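PDB 3W1Z: heat shock protein 16 from Schizosaccharomyces pombe, which probably acts as a molecular chaperone that binds unfolded proteins during stress, as small heat shock proteins of the alpha-crystallin type do. Local coordinates for residues P37-H42 / F100-T105; D51-G56 / N121-V126. One frame throughout, in Å; residues are numbered along the deposited sequence.

Contact 1. Residues P37-H42 / F100-T105; sequences PSIDVH and FSRTIT
Pro37, Ile39 and Val41 face Phe100, Arg102 and Ile104 across the interior of the alpha-crystallin beta sandwich, where strand 39-43 of one sheet lies over strand 98-105 of the other. The two strand segments run nearly parallel, 22° between their directions, with axes 10.9 Å apart, a separation bridged by side chains. Arg102 fills the middle. Its first torsion sets CG beside the carbonyl carbon, anti to the backbone N (chi1 -177°), and a bend at chi2 (67°) redirects CD, after which the chain is extended at chi3 and carries the guanidinium on to Ile39. The two side chains approach tip to tip: Ile39 CD1 lies over one face of the guanidinium, offset toward the rim, and comes to 3.3 Å from Arg102 NH2. The carbonyl of Pro37 sits at the edge of the same group, near its plane, with Pro37 O 2.7 Å from Arg102 NH1. The strongest polar partner of Arg102 is Tyr23 O, hydrogen-bonded to NH2; NH1 also forms a salt bridge with Glu94 of a second subunit, so a charge buried in the sandwich is probably balanced from across the interface. Glu94 of that subunit also accepts a hydrogen bond from Ile39 N, and a strand of that second subunit pairs with residues 40-42. Lower on its chain, Arg102 slides past the proline ring in the opposite direction, Pro37 CG reaching 3.9 Å from Arg102 CB. The Pro37 and Phe100 side chains cross at about a right angle; Pro37 CD meets Phe100 CB at 4.0 Å, while CG approaches the phenyl ring obliquely. Beside the arginine, Ile104 CG2 also packs on Ile39 CD1, 3.7 Å away, and Ile104 CD1 lies more loosely, 4.4 Å from Val41 CG2.

Contact 2. Residues D51-G56 / N121-V126; sequences DVELPG and NGLLTV
An antiparallel strand pair inside one sheet of the alpha-crystallin sandwich joins Asp51-Glu53 to Leu123-Thr125. Val52 and Leu124 form the hydrogen-bonded pair: Val52 N donates to Leu124 O and Leu124 N to Val52 O, each at 2.9 Å. Asp51 with Thr125 and Glu53 with Leu123 are the non-hydrogen-bonded pairs on either side of it. Just past the strand end, Leu54 N donates to Gly122 O, nearly along the C=O axis, which carries the pairing into the turn; the modelled length, 2.5 Å, is doubtfully short. The backbone of Gly122 has a positive phi (74°), which by itself favours glycine, and packs closely against Leu54 and Pro55. The Asp51 and Thr125 side chains lie side by side, pointing the same way; Thr125 OG1 gives its proton to Asp51 OD1 at 2.6 Å, approaching almost head-on to the carboxylate C-O bond. Leu123 is on this same face. Its CG stands anti to the backbone N (chi1 -173°) and chi2 (68°) then turns CD1 to 3.2 Å from Val52 O, also touching Asp51 CB and Glu53 CG. A second subunit covers the polar ends: its Arg81 forms a salt bridge with Asp51 OD2 and its Arg95 with Glu53 OE2. The other face is apolar, with Val52 CB 4.3 Å from Leu124 CB and Leu54 CD1 reaching the latter from beyond the strand. There Val52 and Leu124 pack on Ile73 of strand 70-77 in the opposing sheet, Leu124 also touches Val64 of strand 62-67, and Leu54 and Leu124 meet Phe119 of the neighbouring strand 116-120.

Overall arrangement
Contact 1 spans the two sheets of the sandwich, whereas contact 2 lies within one of them; their centres are 10 Å apart. They share the hairpin of strands 39-43 and 47-53, whose backbone joins them through probable hydrogen bonds from Asp51 N to Asp40 O, 2.9 Å, and from Glu53 N to Ser38 O, 3.0 Å. A second junction is apolar: Phe100 CE2 packs 3.6 Å from Leu54 CD2, carrying the interior of contact 1 toward the end of contact 2. Both contacts also touch the second subunit, where Arg95 serves the two together: its backbone N is hydrogen-bonded to Asp40 OD1 of contact 1, while its side chain meets contact 2.

Contact 1. Residues P37-H42 / F100-T105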
loop_
_atom_site.group_PDB
_atom_site.type_symbol
_atom_site.label_atom_id
_atom_site.label_comp_id
_atom_site.label_asym_id
_atom_site.label_seq_id
_atom_site.Cartn_x
_atom_site.Cartn_y
_atom_site.Cartn_z
ATOM N N PRO B 37 16.890 -18.494 -13.669
ATOM C CA PRO B 37 18.316 -18.155 -13.589
ATOM C C PRO B 37 18.572 -16.663 -13.380
ATOM O O PRO B 37 17.827 -15.828 -13.893
ATOM C CB PRO B 37 18.861 -18.608 -14.951
ATOM C CG PRO B 37 17.665 -18.707 -15.842
ATOM C CD PRO B 37 16.546 -19.130 -14.952
ATOM N N SER B 38 19.620 -16.341 -12.625
ATOM C CA SER B 38 19.987 -14.954 -12.359
ATOM C C SER B 38 20.639 -14.316 -13.579
ATOM O O SER B 38 21.497 -14.922 -14.222
ATOM C CB SER B 38 20.934 -14.868 -11.160
ATOM O OG SER B 38 20.273 -15.237 -9.963
ATOM N N ILE B 39 20.233 -13.091 -13.896
ATOM C CA ILE B 39 20.749 -12.413 -15.080
ATOM C C ILE B 39 21.225 -10.983 -14.829
ATOM O O ILE B 39 20.739 -10.292 -13.933
ATOM C CB ILE B 39 19.712 -12.383 -16.230
ATOM C CG1 ILE B 39 18.531 -11.481 -15.869
ATOM C CG2 ILE B 39 19.242 -13.790 -16.577
ATOM C CD1 ILE B 39 17.556 -11.277 -17.004
ATOM N N ASP B 40 22.190 -10.558 -15.638
ATOM C CA ASP B 40 22.615 -9.166 -15.689
ATOM C C ASP B 40 22.370 -8.646 -17.099
ATOM O O ASP B 40 22.770 -9.276 -18.074
ATOM C CB ASP B 40 24.101 -9.040 -15.350
ATOM C CG ASP B 40 24.359 -8.985 -13.858
ATOM O OD1 ASP B 40 23.416 -9.236 -13.080
ATOM O OD2 ASP B 40 25.511 -8.701 -13.466
ATOM N N VAL B 41 21.703 -7.504 -17.209
ATOM C CA VAL B 41 21.467 -6.902 -18.515
ATOM C C VAL B 41 22.244 -5.600 -18.650
ATOM O O VAL B 41 22.121 -4.704 -17.816
ATOM C CB VAL B 41 19.972 -6.634 -18.765
ATOM C CG1 VAL B 41 19.761 -6.110 -20.178
ATOM C CG2 VAL B 41 19.162 -7.898 -18.540
ATOM N N HIS B 42 23.053 -5.506 -19.701
ATOM C CA HIS B 42 23.824 -4.298 -19.962
ATOM C C HIS B 42 23.484 -3.736 -21.332
ATOM O O HIS B 42 23.286 -4.485 -22.286
ATOM C CB HIS B 42 25.322 -4.583 -19.878
ATOM C CG HIS B 42 25.787 -4.967 -18.503
ATOM N ND1 HIS B 42 25.509 -6.188 -17.946
ATOM C CD2 HIS B 42 26.506 -4.275 -17.589
ATOM C CE1 HIS B 42 26.042 -6.241 -16.728
ATOM N NE2 HIS B 42 26.647 -5.099 -16.494
ATOM N N PHE B 100 14.563 -24.970 -16.452
ATOM C CA PHE B 100 14.571 -23.524 -16.281
ATOM C C PHE B 100 14.093 -22.809 -17.539
ATOM O O PHE B 100 14.356 -23.255 -18.656
ATOM C CB PHE B 100 15.966 -23.025 -15.879
ATOM C CG PHE B 100 17.016 -23.206 -16.944
ATOM C CD1 PHE B 100 17.796 -24.350 -16.977
ATOM C CD2 PHE B 100 17.236 -22.225 -17.900
ATOM C CE1 PHE B 100 18.768 -24.517 -17.948
ATOM C CE2 PHE B 100 18.201 -22.387 -18.875
ATOM C CZ PHE B 100 18.969 -23.534 -18.899
ATOM N N SER B 101 13.376 -21.708 -17.347
ATOM C CA SER B 101 13.020 -20.828 -18.449
ATOM C C SER B 101 13.039 -19.379 -17.980
ATOM O O SER B 101 12.515 -19.053 -16.914
ATOM C CB SER B 101 11.645 -21.188 -19.015
ATOM O OG SER B 101 11.450 -20.606 -20.293
ATOM N N ARG B 102 13.653 -18.515 -18.778
ATOM C CA ARG B 102 13.713 -17.094 -18.474
ATOM C C ARG B 102 13.405 -16.294 -19.731
ATOM O O ARG B 102 14.111 -16.397 -20.735
ATOM C CB ARG B 102 15.093 -16.715 -17.932
ATOM C CG ARG B 102 15.225 -15.257 -17.506
ATOM C CD ARG B 102 14.365 -14.948 -16.287
ATOM N NE ARG B 102 14.449 -13.543 -15.897
ATOM C CZ ARG B 102 15.234 -13.078 -14.931
ATOM N NH1 ARG B 102 16.007 -13.906 -14.242
ATOM N NH2 ARG B 102 15.242 -11.783 -14.648
ATOM N N THR B 103 12.342 -15.502 -19.673
ATOM C CA THR B 103 11.966 -14.658 -20.795
ATOM C C THR B 103 12.073 -13.193 -20.403
ATOM O O THR B 103 11.535 -12.775 -19.380
ATOM C CB THR B 103 10.527 -14.940 -21.264
ATOM O OG1 THR B 103 10.364 -16.343 -21.506
ATOM C CG2 THR B 103 10.225 -14.170 -22.539
ATOM N N ILE B 104 12.785 -12.415 -21.209
ATOM C CA ILE B 104 12.825 -10.974 -21.007
ATOM C C ILE B 104 12.416 -10.242 -22.279
ATOM O O ILE B 104 12.800 -10.628 -23.383
ATOM C CB ILE B 104 14.213 -10.479 -20.538
ATOM C CG1 ILE B 104 15.301 -10.867 -21.541
ATOM C CG2 ILE B 104 14.537 -11.027 -19.156
ATOM C CD1 ILE B 104 16.666 -10.298 -21.207
ATOM N N THR B 105 11.615 -9.197 -22.121
ATOM C CA THR B 105 11.246 -8.359 -23.248
ATOM C C THR B 105 12.327 -7.307 -23.423
ATOM O O THR B 105 12.563 -6.505 -22.528
ATOM C CB THR B 105 9.897 -7.659 -23.009
ATOM O OG1 THR B 105 8.882 -8.639 -22.759
ATOM C CG2 THR B 105 9.508 -6.826 -24.218
#

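Contact 2. Residues D51-G56 / N121-V126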
loop_
_atom_site.group_PDB
_atom_site.type_symbol
_atom_site.label_atom_id
_atom_site.label_comp_id
_atom_site.label_asym_id
_atom_site.label_seq_id
_atom_site.Cartn_x
_atom_site.Cartn_y
_atom_site.Cartn_z
ATOM N N ASP B 51 23.775 -11.591 -19.483
ATOM C CA ASP B 51 24.585 -12.613 -18.832
ATOM C C ASP B 51 23.732 -13.465 -17.900
ATOM O O ASP B 51 23.203 -12.973 -16.907
ATOM C CB ASP B 51 25.735 -11.967 -18.059
ATOM C CG ASP B 51 26.731 -11.279 -18.970
ATOM O OD1 ASP B 51 27.222 -11.931 -19.917
ATOM O OD2 ASP B 51 27.018 -10.085 -18.745
ATOM N N VAL B 52 23.612 -14.745 -18.235
ATOM C CA VAL B 52 22.755 -15.673 -17.509
ATOM C C VAL B 52 23.598 -16.733 -16.806
ATOM O O VAL B 52 24.470 -17.345 -17.418
ATOM C CB VAL B 52 21.781 -16.377 -18.472
ATOM C CG1 VAL B 52 20.731 -17.157 -17.700
ATOM C CG2 VAL B 52 21.125 -15.361 -19.395
ATOM N N GLU B 53 23.327 -16.961 -15.525
ATOM C CA GLU B 53 24.110 -17.921 -14.754
ATOM C C GLU B 53 23.519 -19.324 -14.836
ATOM O O GLU B 53 22.406 -19.571 -14.372
ATOM C CB GLU B 53 24.221 -17.480 -13.294
ATOM C CG GLU B 53 25.044 -16.219 -13.092
ATOM C CD GLU B 53 25.175 -15.835 -11.631
ATOM O OE1 GLU B 53 24.401 -16.360 -10.804
ATOM O OE2 GLU B 53 26.056 -15.010 -11.311
ATOM N N LEU B 54 24.277 -20.240 -15.432
ATOM C CA LEU B 54 23.833 -21.621 -15.592
ATOM C C LEU B 54 24.913 -22.623 -15.180
ATOM O O LEU B 54 25.419 -23.368 -16.021
ATOM C CB LEU B 54 23.424 -21.875 -17.045
ATOM C CG LEU B 54 22.273 -21.038 -17.608
ATOM C CD1 LEU B 54 22.083 -21.312 -19.093
ATOM C CD2 LEU B 54 20.991 -21.315 -16.841
ATOM N N PRO B 55 25.273 -22.647 -13.885
ATOM C CA PRO B 55 26.288 -23.603 -13.428
ATOM C C PRO B 55 25.769 -25.039 -13.440
ATOM O O PRO B 55 24.635 -25.287 -13.035
ATOM C CB PRO B 55 26.572 -23.148 -11.994
ATOM C CG PRO B 55 25.307 -22.509 -11.553
ATOM C CD PRO B 55 24.734 -21.843 -12.773
ATOM N N GLY B 56 26.595 -25.969 -13.906
ATOM C CA GLY B 56 26.224 -27.372 -13.928
ATOM C C GLY B 56 25.310 -27.735 -15.082
ATOM O O GLY B 56 24.734 -28.823 -15.111
ATOM N N ASN B 121 32.020 -21.432 -18.844
ATOM C CA ASN B 121 32.110 -21.480 -17.385
ATOM C C ASN B 121 30.779 -21.250 -16.671
ATOM O O ASN B 121 30.711 -20.510 -15.690
ATOM C CB ASN B 121 33.163 -20.495 -16.875
ATOM C CG ASN B 121 34.549 -20.798 -17.408
ATOM O OD1 ASN B 121 34.890 -21.953 -17.660
ATOM N ND2 ASN B 121 35.354 -19.757 -17.587
ATOM N N GLY B 122 29.726 -21.885 -17.174
ATOM C CA GLY B 122 28.415 -21.782 -16.563
ATOM C C GLY B 122 27.734 -20.448 -16.797
ATOM O O GLY B 122 26.638 -20.210 -16.294
ATOM N N LEU B 123 28.381 -19.571 -17.558
ATOM C CA LEU B 123 27.783 -18.287 -17.896
ATOM C C LEU B 123 27.445 -18.213 -19.381
ATOM O O LEU B 123 28.306 -18.417 -20.241
ATOM C CB LEU B 123 28.702 -17.127 -17.502
ATOM C CG LEU B 123 28.105 -15.725 -17.668
ATOM C CD1 LEU B 123 26.973 -15.490 -16.678
ATOM C CD2 LEU B 123 29.176 -14.653 -17.526
ATOM N N LEU B 124 26.181 -17.927 -19.668
ATOM C CA LEU B 124 25.714 -17.762 -21.036
ATOM C C LEU B 124 25.548 -16.285 -21.360
ATOM O O LEU B 124 24.746 -15.593 -20.739
ATOM C CB LEU B 124 24.377 -18.472 -21.229
ATOM C CG LEU B 124 23.672 -18.154 -22.548
ATOM C CD1 LEU B 124 24.270 -18.959 -23.692
ATOM C CD2 LEU B 124 22.180 -18.394 -22.427
ATOM N N THR B 125 26.306 -15.806 -22.337
ATOM C CA THR B 125 26.214 -14.414 -22.754
ATOM C C THR B 125 25.552 -14.291 -24.120
ATOM O O THR B 125 26.079 -14.770 -25.125
ATOM C CB THR B 125 27.596 -13.741 -22.797
ATOM O OG1 THR B 125 28.165 -13.728 -21.482
ATOM C CG2 THR B 125 27.474 -12.311 -23.304
ATOM N N VAL B 126 24.387 -13.653 -24.147
ATOM C CA VAL B 126 23.702 -13.368 -25.400
ATOM C C VAL B 126 23.995 -11.930 -25.806
ATOM O O VAL B 126 24.000 -11.029 -24.966
ATOM C CB VAL B 126 22.180 -13.573 -25.275
ATOM C CG1 VAL B 126 21.499 -13.374 -26.624
ATOM C CG2 VAL B 126 21.875 -14.958 -24.727
#